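Local coordinates for ribosome-inactivating protein 3 (Zea mays, PDB 2PQG) that is a maize member of the plant ribosome-inactivating protein family, a mixed alpha-and-beta fold with one main beta sheet and many helices, at residues A[4-9]-A[16-21]; A[50-55]-A[65-70]; A[121-126]-A[207-212]. All blocks are in the same frame, centred on the assembly; numbering follows the deposited sequence.

Contact 1: residues A[4-9]-A[16-21]; sequences EIFPVE and SAFIAS
Ser21, which faces Glu4 across the contact, is held in its helix by the i to i-4 bond from Ser21 N to Ala17 O, 2.8 Å. No hydrogen bond crosses the interface, so aromatic packing carries it. Phe18 has CG anti to its backbone N (chi1 -178°), which carries CG, and the ring beyond it, out toward the strand. Phe6 CB sits over the centre of that ring, 3.6 Å from the centroid, which meets the geometry of a CH-pi contact. Beyond CB, the two phenyl rings form an offset stack, with their planes at 23° and the ring centroids of Phe6 and Phe18 4.8 Å apart. Phe18 CE1 also meets the strand backbone at Ile5 O, 3.7 Å away, and Glu4 CB at 3.8 Å. The Glu4 carboxylate stays near that of Asp25, a proximity that may raise the proton affinity of one of them. Strand 2-7 is an outermost strand of the sheet, beside strand 51-57; helix segment 16-21 runs antiparallel to strand 4-7 (178°), while Tyr13, edge-to-face with Phe6, and Met128 of helix 125-135 adjoin the Phe6 ring.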
# COMPACT_ATOMS: atom_id res chain seq x y z
N GLU A 4 -3.39 3.70 -14.20
CA GLU A 4 -2.15 4.46 -14.17
C GLU A 4 -1.05 3.45 -14.53
O GLU A 4 -1.20 2.23 -14.31
CB GLU A 4 -1.84 5.05 -12.79
CG GLU A 4 -2.97 5.82 -12.17
CD GLU A 4 -3.36 7.05 -12.95
OE1 GLU A 4 -2.47 7.71 -13.51
OE2 GLU A 4 -4.57 7.37 -12.99
N ILE A 5 0.04 3.95 -15.12
CA ILE A 5 1.16 3.10 -15.52
C ILE A 5 2.48 3.67 -15.04
O ILE A 5 2.77 4.85 -15.27
CB ILE A 5 1.23 2.93 -17.05
CG1 ILE A 5 -0.03 2.23 -17.56
CG2 ILE A 5 2.47 2.14 -17.43
CD1 ILE A 5 -0.12 2.16 -19.07
N PHE A 6 3.27 2.85 -14.35
CA PHE A 6 4.57 3.29 -13.87
C PHE A 6 5.68 2.35 -14.37
O PHE A 6 5.70 1.16 -14.05
CB PHE A 6 4.61 3.34 -12.33
CG PHE A 6 5.88 3.93 -11.81
CD1 PHE A 6 6.57 3.31 -10.78
CD2 PHE A 6 6.41 5.08 -12.38
CE1 PHE A 6 7.79 3.83 -10.33
CE2 PHE A 6 7.63 5.61 -11.93
CZ PHE A 6 8.32 4.98 -10.91
N PRO A 7 6.62 2.87 -15.19
CA PRO A 7 7.74 2.12 -15.76
C PRO A 7 8.82 2.02 -14.68
O PRO A 7 9.81 2.76 -14.70
CB PRO A 7 8.16 2.96 -16.95
CG PRO A 7 7.82 4.37 -16.49
CD PRO A 7 6.54 4.25 -15.73
N VAL A 8 8.61 1.11 -13.73
CA VAL A 8 9.52 0.98 -12.60
C VAL A 8 10.96 1.32 -12.99
O VAL A 8 11.54 2.29 -12.50
CB VAL A 8 9.48 -0.44 -12.01
CG1 VAL A 8 10.23 -0.49 -10.69
CG2 VAL A 8 8.04 -0.90 -11.83
N GLU A 9 11.53 0.51 -13.88
CA GLU A 9 12.95 0.52 -14.13
C GLU A 9 13.47 1.76 -14.81
O GLU A 9 14.68 2.00 -14.85
CB GLU A 9 13.35 -0.73 -14.92
CG GLU A 9 13.31 -2.02 -14.13
CD GLU A 9 14.11 -3.13 -14.79
OE1 GLU A 9 15.36 -3.11 -14.70
OE2 GLU A 9 13.50 -4.02 -15.41
N SER A 16 8.25 10.68 -7.64
CA SER A 16 7.45 11.86 -7.31
C SER A 16 6.50 12.25 -8.43
O SER A 16 5.41 12.77 -8.19
CB SER A 16 8.37 13.05 -7.01
OG SER A 16 9.21 13.31 -8.12
N ALA A 17 6.93 12.00 -9.66
CA ALA A 17 6.14 12.31 -10.84
C ALA A 17 4.92 11.40 -10.91
O ALA A 17 3.80 11.84 -11.19
CB ALA A 17 6.98 12.12 -12.08
N PHE A 18 5.14 10.12 -10.65
CA PHE A 18 4.06 9.16 -10.68
C PHE A 18 3.04 9.48 -9.59
O PHE A 18 1.84 9.38 -9.80
CB PHE A 18 4.61 7.76 -10.47
CG PHE A 18 3.57 6.70 -10.54
CD1 PHE A 18 2.82 6.52 -11.70
CD2 PHE A 18 3.32 5.90 -9.43
CE1 PHE A 18 1.83 5.54 -11.76
CE2 PHE A 18 2.33 4.93 -9.47
CZ PHE A 18 1.58 4.75 -10.64
N ILE A 19 3.53 9.84 -8.42
CA ILE A 19 2.65 10.17 -7.31
C ILE A 19 1.82 11.40 -7.69
O ILE A 19 0.58 11.37 -7.64
CB ILE A 19 3.49 10.47 -6.04
CG1 ILE A 19 4.23 9.20 -5.61
CG2 ILE A 19 2.59 11.00 -4.90
CD1 ILE A 19 3.31 8.02 -5.40
N ALA A 20 2.50 12.46 -8.09
CA ALA A 20 1.85 13.70 -8.47
C ALA A 20 0.83 13.48 -9.57
O ALA A 20 -0.22 14.12 -9.58
CB ALA A 20 2.89 14.71 -8.93
N SER A 21 1.14 12.57 -10.49
CA SER A 21 0.24 12.27 -11.60
C SER A 21 -0.98 11.46 -11.13
O SER A 21 -2.11 11.76 -11.49
CB SER A 21 1.01 11.52 -12.69
OG SER A 21 0.14 11.02 -13.69

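Contact 2: residues A[50-55]-A[65-70]; sequences LWLYTE and LAIRMD
A beta hairpin of strands 51-57 and 62-68 contains this contact, in which Leu52 pairs with Ile67 and Thr54 with Leu65 as antiparallel hydrogen-bonded pairs; Trp51–Arg68 and Tyr53–Ala66 are the non-hydrogen-bonded ones. The evidence for the register is reciprocal: Leu52 N reaches Ile67 O at 2.8 Å, and Ile67 N returns to Leu52 O at 2.9 Å. In the second pair Leu65 N meets Thr54 O at 2.8 Å, and the return bond from Thr54 N to Leu65 O is longer, 3.2 Å. Leu65 O is approached by Tyr53 CA as well, at 3.4 Å. Past the strand end, Met69 N to Leu50 O continues the pairing by one more bond.

Leu52, Thr54, Leu65 and Ile67 share one face of the sheet. There Thr54 OG1 takes the crowded position between backbone N and carbonyl carbon (chi1 60°), and it lies 3.4 Å from Leu65 CB, buried with no polar partner in the model. On the other face the indole of Trp51 turns its CZ3 corner to Ala66 CB at 4.0 Å, with Ala66 C and Ile67 N at its edge. Arg68 grips Asp70 side-on: NE to OD1 of Asp70 is 2.9 Å and nearly straight (178°), while NH2 takes OD2 and also bonds Lys45 O.

Strand 2-7 runs parallel alongside strand 51-57, with Phe2 and Glu4 touching Leu52; on the far side of the hairpin strand 74-78 continues the sheet, where Leu74 and Phe77 meet Leu65.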
# COMPACT_ATOMS: atom_id res chain seq x y z
N LEU A 50 -15.47 2.79 -7.10
CA LEU A 50 -14.56 3.31 -8.10
C LEU A 50 -13.21 2.65 -7.81
O LEU A 50 -12.76 2.54 -6.67
CB LEU A 50 -14.40 4.84 -8.10
CG LEU A 50 -15.63 5.59 -8.60
CD1 LEU A 50 -15.77 6.87 -7.80
CD2 LEU A 50 -15.51 5.86 -10.09
N TRP A 51 -12.57 2.17 -8.87
CA TRP A 51 -11.28 1.48 -8.75
C TRP A 51 -10.12 2.17 -9.44
O TRP A 51 -10.26 2.67 -10.57
CB TRP A 51 -11.39 0.08 -9.32
CG TRP A 51 -12.24 -0.87 -8.53
CD1 TRP A 51 -13.59 -1.03 -8.61
CD2 TRP A 51 -11.80 -1.77 -7.51
NE1 TRP A 51 -14.01 -1.98 -7.71
CE2 TRP A 51 -12.93 -2.44 -7.01
CE3 TRP A 51 -10.54 -2.07 -6.96
CZ2 TRP A 51 -12.85 -3.39 -6.00
CZ3 TRP A 51 -10.47 -3.01 -5.95
CH2 TRP A 51 -11.62 -3.66 -5.47
N LEU A 52 -8.99 2.25 -8.73
CA LEU A 52 -7.77 2.80 -9.32
C LEU A 52 -6.91 1.57 -9.65
O LEU A 52 -6.63 0.71 -8.80
CB LEU A 52 -6.99 3.70 -8.35
CG LEU A 52 -5.49 3.86 -8.67
CD1 LEU A 52 -5.30 4.40 -10.08
CD2 LEU A 52 -4.86 4.79 -7.65
N TYR A 53 -6.51 1.46 -10.92
CA TYR A 53 -5.67 0.36 -11.39
C TYR A 53 -4.29 0.89 -11.75
O TYR A 53 -4.15 1.71 -12.66
CB TYR A 53 -6.24 -0.29 -12.64
CG TYR A 53 -7.27 -1.34 -12.37
CD1 TYR A 53 -8.35 -1.09 -11.52
CD2 TYR A 53 -7.18 -2.60 -12.98
CE1 TYR A 53 -9.32 -2.07 -11.29
CE2 TYR A 53 -8.15 -3.58 -12.75
CZ TYR A 53 -9.21 -3.31 -11.90
OH TYR A 53 -10.17 -4.26 -11.66
N THR A 54 -3.27 0.45 -11.03
CA THR A 54 -1.93 0.89 -11.34
C THR A 54 -1.13 -0.28 -11.87
O THR A 54 -0.99 -1.31 -11.22
CB THR A 54 -1.23 1.53 -10.10
OG1 THR A 54 -1.14 0.58 -9.04
CG2 THR A 54 -2.03 2.72 -9.63
N GLU A 55 -0.63 -0.12 -13.09
CA GLU A 55 0.17 -1.15 -13.72
C GLU A 55 1.65 -0.85 -13.54
O GLU A 55 2.15 0.14 -14.07
CB GLU A 55 -0.13 -1.25 -15.22
CG GLU A 55 0.38 -2.54 -15.84
CD GLU A 55 0.52 -2.47 -17.34
OE1 GLU A 55 -0.41 -1.97 -18.00
OE2 GLU A 55 1.56 -2.93 -17.87
N LEU A 65 -2.21 -3.50 -10.07
CA LEU A 65 -2.70 -3.45 -8.69
C LEU A 65 -4.14 -2.95 -8.65
O LEU A 65 -4.46 -1.93 -9.25
CB LEU A 65 -1.81 -2.52 -7.85
CG LEU A 65 -0.31 -2.78 -7.74
CD1 LEU A 65 0.32 -1.68 -6.88
CD2 LEU A 65 -0.04 -4.16 -7.15
N ALA A 66 -5.01 -3.67 -7.95
CA ALA A 66 -6.41 -3.27 -7.84
C ALA A 66 -6.60 -2.49 -6.54
O ALA A 66 -6.62 -3.07 -5.45
CB ALA A 66 -7.32 -4.50 -7.84
N ILE A 67 -6.76 -1.17 -6.66
CA ILE A 67 -6.91 -0.32 -5.49
C ILE A 67 -8.27 0.36 -5.35
O ILE A 67 -8.77 0.98 -6.28
CB ILE A 67 -5.82 0.77 -5.48
CG1 ILE A 67 -4.44 0.12 -5.41
CG2 ILE A 67 -6.03 1.72 -4.32
CD1 ILE A 67 -3.30 1.07 -5.74
N ARG A 68 -8.87 0.26 -4.16
CA ARG A 68 -10.16 0.90 -3.90
C ARG A 68 -9.93 2.40 -3.88
O ARG A 68 -8.97 2.87 -3.28
CB ARG A 68 -10.71 0.50 -2.53
CG ARG A 68 -10.96 -0.96 -2.32
CD ARG A 68 -11.39 -1.22 -0.88
NE ARG A 68 -12.60 -0.48 -0.51
CZ ARG A 68 -13.70 -1.05 -0.03
NH1 ARG A 68 -13.74 -2.36 0.15
NH2 ARG A 68 -14.75 -0.30 0.28
N MET A 69 -10.81 3.15 -4.53
CA MET A 69 -10.67 4.60 -4.54
C MET A 69 -11.10 5.20 -3.21
O MET A 69 -10.53 6.20 -2.77
CB MET A 69 -11.52 5.20 -5.66
CG MET A 69 -10.76 5.44 -6.92
SD MET A 69 -9.76 6.92 -6.71
CE MET A 69 -10.89 8.10 -7.38
N ASP A 70 -12.08 4.59 -2.55
CA ASP A 70 -12.56 5.13 -1.28
C ASP A 70 -11.53 5.18 -0.14
O ASP A 70 -11.47 6.17 0.59
CB ASP A 70 -13.85 4.42 -0.83
CG ASP A 70 -13.77 2.91 -0.88
OD1 ASP A 70 -12.65 2.36 -0.82
OD2 ASP A 70 -14.84 2.26 -0.95

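Contact 3: residues A[121-126]-A[207-212]; sequences VTMGRA and VTLTVT
Met123 and Val207 form a single antiparallel hydrogen-bonded bridge: Met123 N reaches Val207 O at 2.8 Å, and Val207 N reaches Met123 O at the same 2.8 Å. Met123 leaves the backbone with CG anti to its carbonyl carbon and runs extended to SD before bending at chi3 (-84°), which sets CE against Leu209; CE lies 3.4 Å from Leu209 CG, the two side chains crossing at about a right angle. In Val207, CG1 stands between the backbone N and the carbonyl carbon (chi1 58°) and comes within 3.5 Å of Met123 O, beside the bridge. Thr208 instead points CG2 at the opposite backbone, 3.7 Å from Val121 O. Val121 O also accepts from a water at 2.6 Å, and that water accepts from Leu209 N at 3.1 Å, continuing the link beyond the bridge where direct bonding stops.

Gly124 follows with phi 143°, where a CB would press on Met123 O. Met123 and Leu209 both touch Val182 of helix 171-189. The arrangement is an isolated beta bridge between two helix-leading segments: Gly124 is the N-cap of helix 125-135, and Thr210, whose OG1 caps Gln213 N, is that of helix 211-217.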
# COMPACT_ATOMS: atom_id res chain seq x y z
N VAL A 121 10.21 -2.04 6.48
CA VAL A 121 9.94 -2.26 5.07
C VAL A 121 10.87 -1.42 4.19
O VAL A 121 10.68 -0.21 4.04
CB VAL A 121 8.47 -1.94 4.74
CG1 VAL A 121 8.19 -2.22 3.26
CG2 VAL A 121 7.55 -2.76 5.63
N THR A 122 11.88 -2.08 3.61
CA THR A 122 12.84 -1.39 2.76
C THR A 122 12.24 -1.10 1.39
O THR A 122 11.75 -2.01 0.72
CB THR A 122 14.12 -2.23 2.58
OG1 THR A 122 14.60 -2.65 3.86
CG2 THR A 122 15.21 -1.40 1.89
N MET A 123 12.26 0.18 1.00
CA MET A 123 11.70 0.61 -0.27
C MET A 123 12.75 1.17 -1.20
O MET A 123 13.92 1.31 -0.82
CB MET A 123 10.57 1.62 -0.02
CG MET A 123 9.49 1.09 0.92
SD MET A 123 8.37 2.40 1.46
CE MET A 123 9.29 3.11 2.83
N GLY A 124 12.33 1.51 -2.42
CA GLY A 124 13.24 2.02 -3.42
C GLY A 124 12.81 1.48 -4.78
O GLY A 124 11.90 0.64 -4.88
N ARG A 125 13.44 1.97 -5.84
CA ARG A 125 13.10 1.55 -7.20
C ARG A 125 13.53 0.10 -7.39
O ARG A 125 12.76 -0.73 -7.88
CB ARG A 125 13.78 2.45 -8.22
CG ARG A 125 13.42 2.16 -9.66
CD ARG A 125 14.35 2.90 -10.60
NE ARG A 125 14.20 4.35 -10.51
CZ ARG A 125 13.15 5.02 -10.97
NH1 ARG A 125 13.10 6.34 -10.84
NH2 ARG A 125 12.14 4.38 -11.55
N ALA A 126 14.76 -0.21 -6.98
CA ALA A 126 15.26 -1.58 -7.12
C ALA A 126 14.36 -2.54 -6.34
O ALA A 126 14.09 -3.65 -6.79
CB ALA A 126 16.70 -1.67 -6.61
N VAL A 207 15.43 2.70 1.13
CA VAL A 207 15.00 3.75 2.03
C VAL A 207 13.83 3.25 2.88
O VAL A 207 13.05 2.41 2.44
CB VAL A 207 14.55 4.99 1.25
CG1 VAL A 207 13.42 4.62 0.31
CG2 VAL A 207 14.10 6.08 2.20
N THR A 208 13.72 3.76 4.09
CA THR A 208 12.64 3.35 4.98
C THR A 208 12.02 4.53 5.69
O THR A 208 12.58 5.64 5.72
CB THR A 208 13.16 2.39 6.10
OG1 THR A 208 14.12 3.09 6.92
CG2 THR A 208 13.82 1.17 5.51
N LEU A 209 10.84 4.31 6.26
CA LEU A 209 10.16 5.32 7.06
C LEU A 209 10.46 5.13 8.54
O LEU A 209 10.56 4.01 9.03
CB LEU A 209 8.65 5.27 6.82
CG LEU A 209 8.20 5.06 5.37
CD1 LEU A 209 6.97 4.16 5.32
CD2 LEU A 209 7.92 6.39 4.69
N THR A 210 10.60 6.25 9.25
CA THR A 210 11.07 6.23 10.64
C THR A 210 9.96 5.51 11.45
O THR A 210 8.86 5.23 10.94
CB THR A 210 11.22 7.65 11.22
OG1 THR A 210 9.93 8.29 11.31
CG2 THR A 210 12.14 8.47 10.37
N VAL A 211 10.26 5.20 12.71
CA VAL A 211 9.30 4.53 13.58
C VAL A 211 8.07 5.41 13.70
O VAL A 211 6.93 4.94 13.58
CB VAL A 211 9.90 4.34 14.99
CG1 VAL A 211 8.79 4.07 16.01
CG2 VAL A 211 10.90 3.20 14.97
N THR A 212 8.30 6.69 13.92
CA THR A 212 7.22 7.65 14.08
C THR A 212 6.35 7.75 12.84
O THR A 212 5.13 7.86 12.95
CB THR A 212 7.76 9.05 14.44
OG1 THR A 212 8.47 8.97 15.68
CG2 THR A 212 6.62 10.05 14.56
O HOH W 1 9.59 1.63 5.48

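Overall arrangement
From the N terminus the contacts follow in series, none within or across another. Contact 1 closes the short connection from strand 2-7 to helix 15-27, with six residues between its segments. Contact 2 next closes the hairpin of strands 51-57 and 62-68, with nine residues between its segments. Contact 3 joins segments with 80 residues between them, more than half of them helical, tying the starts of helices 125-135 and 211-217 together. Contacts 1 and 2 meet in one sheet, where the backbone of Glu4 probably bonds Tyr53 and Glu55. Contact 1 reaches contact 3 through Phe6 packing on Arg125. Contacts 2 and 3 do not touch, nearest atoms about 11 Å apart, on opposite sides of the chain's centre.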